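Local structure of BZZ1 protein (Saccharomyces cerevisiae, 2A28) at residues Y7-E10 with A11-D14. The protein acts in endocytosis and trafficking to the vacuole and works with type I myosins to restore actin polarity after salt stress, this chain being its second SH3 domain. Numbering follows the deposited sequence.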
loop_
_atom_site.group_PDB
_atom_site.type_symbol
_atom_site.label_atom_id
_atom_site.label_comp_id
_atom_site.label_asym_id
_atom_site.label_seq_id
_atom_site.Cartn_x
_atom_site.Cartn_y
_atom_site.Cartn_z
ATOM N N TYR A 7 -9.143 -1.533 3.753
ATOM C CA TYR A 7 -10.038 -1.163 2.647
ATOM C C TYR A 7 -9.333 -1.530 1.348
ATOM O O TYR A 7 -8.108 -1.578 1.225
ATOM C CB TYR A 7 -10.342 0.341 2.692
ATOM C CG TYR A 7 -11.118 0.749 3.941
ATOM C CD1 TYR A 7 -12.431 0.351 4.202
ATOM C CD2 TYR A 7 -10.445 1.534 4.853
ATOM C CE1 TYR A 7 -13.069 0.748 5.362
ATOM C CE2 TYR A 7 -11.108 1.919 6.006
ATOM C CZ TYR A 7 -12.400 1.543 6.274
ATOM O OH TYR A 7 -13.037 1.952 7.423
ATOM N N ALA A 8 -10.126 -1.814 0.317
ATOM C CA ALA A 8 -9.637 -2.141 -1.005
ATOM C C ALA A 8 -9.255 -0.868 -1.742
ATOM O O ALA A 8 -9.922 0.140 -1.674
ATOM C CB ALA A 8 -10.703 -2.822 -1.851
ATOM N N TYR A 9 -8.180 -0.962 -2.537
ATOM C CA TYR A 9 -7.815 0.076 -3.478
ATOM C C TYR A 9 -7.486 -0.577 -4.804
ATOM O O TYR A 9 -6.736 -1.565 -4.810
ATOM C CB TYR A 9 -6.625 0.925 -2.959
ATOM C CG TYR A 9 -6.253 1.965 -3.963
ATOM C CD1 TYR A 9 -7.109 3.060 -4.200
ATOM C CD2 TYR A 9 -5.072 1.905 -4.696
ATOM C CE1 TYR A 9 -6.799 4.017 -5.114
ATOM C CE2 TYR A 9 -4.752 2.905 -5.629
ATOM C CZ TYR A 9 -5.621 3.941 -5.804
ATOM O OH TYR A 9 -5.367 4.920 -6.738
ATOM N N GLU A 10 -7.999 -0.064 -5.889
ATOM C CA GLU A 10 -7.685 -0.484 -7.258
ATOM C C GLU A 10 -6.652 0.484 -7.851
ATOM O O GLU A 10 -6.873 1.696 -7.978
ATOM C CB GLU A 10 -8.911 -0.516 -8.123
ATOM C CG GLU A 10 -8.903 -0.969 -9.549
ATOM C CD GLU A 10 -10.192 -0.673 -10.325
ATOM O OE1 GLU A 10 -11.270 -0.554 -9.683
ATOM O OE2 GLU A 10 -10.184 -0.535 -11.580
ATOM N N ALA A 11 -5.496 -0.059 -8.211
ATOM C CA ALA A 11 -4.424 0.795 -8.776
ATOM C C ALA A 11 -4.967 1.550 -9.983
ATOM O O ALA A 11 -5.730 1.056 -10.820
ATOM C CB ALA A 11 -3.282 -0.106 -9.219
ATOM N N GLN A 12 -4.466 2.757 -10.121
ATOM C CA GLN A 12 -4.758 3.642 -11.222
ATOM C C GLN A 12 -3.496 4.117 -11.931
ATOM O O GLN A 12 -3.516 5.274 -12.329
ATOM C CB GLN A 12 -5.551 4.856 -10.731
ATOM C CG GLN A 12 -6.853 4.514 -10.032
ATOM C CD GLN A 12 -7.755 5.712 -9.767
ATOM O OE1 GLN A 12 -8.495 6.185 -10.626
ATOM N NE2 GLN A 12 -7.768 6.147 -8.537
ATOM N N GLY A 13 -2.531 3.261 -12.071
ATOM C CA GLY A 13 -1.330 3.804 -12.709
ATOM C C GLY A 13 -0.284 2.735 -12.487
ATOM O O GLY A 13 -0.396 1.929 -11.574
ATOM N N ASP A 14 0.741 2.834 -13.350
ATOM C CA ASP A 14 1.739 1.779 -13.344
ATOM C C ASP A 14 2.569 1.753 -12.055
ATOM O O ASP A 14 3.198 0.745 -11.821
ATOM C CB ASP A 14 2.664 1.913 -14.535
ATOM C CG ASP A 14 2.036 1.585 -15.874
ATOM O OD1 ASP A 14 1.168 0.690 -15.849
ATOM O OD2 ASP A 14 2.392 2.197 -16.913
HETATM O O HOH W 1 -8.273 1.642 -11.686
#
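From Tyr-9 to Ala-11 the backbone is extended and then bends at Gln-12 (psi 38°), and the side chains of Tyr-9 and Gln-12 meet beside the chain. The ring of Tyr-9 lies along the following residues because its CG stands anti to the backbone N (chi1 179°), which carries CE2 to within 3.8 Å of Ala-11 CA. The ring thus packs on the backbone of Ala-11, whose small methyl turns away from it and suits a place against Glu-16, farther along the loop. Gln-12 crosses the tyrosine at about a right angle. Its NE2 donates to Tyr-9 OH over 3.2 Å, in a nearly straight bond (165°) with the hydroxyl oxygen close to the amide plane, while Gln-12 CG lies 3.6 Å from the same oxygen. A glutamine is long enough to bring an N-H here, yet carries no charge. The main polar partner of the hydroxyl is Glu-16 OE1, which also accepts the backbone N-H of Gln-12, so one carboxylate oxygen joins the tyrosine side chain to the chain beyond it. A phenylalanine in place of Tyr-9 would probably leave the Gln-12 amide without its acceptor and free to turn, and would cost Glu-16 one of its bonds. Glu-10, exposed to solvent, is linked forward through water 1, which donates to its OE2 (2.9 Å) and to Ala-11 O (2.7 Å). This is the beginning of the RT loop of the SH3 fold, and Tyr-7 and Tyr-9 fall in the family's ALYDY-like segment, whose tyrosines generally line the proline-peptide groove. The loop joins strand 2-4 to strand 24-27; backbone bonds tie Tyr-9 to Ile-19 on its returning arm and Tyr-7 to Tyr-52, beyond strand 44-49.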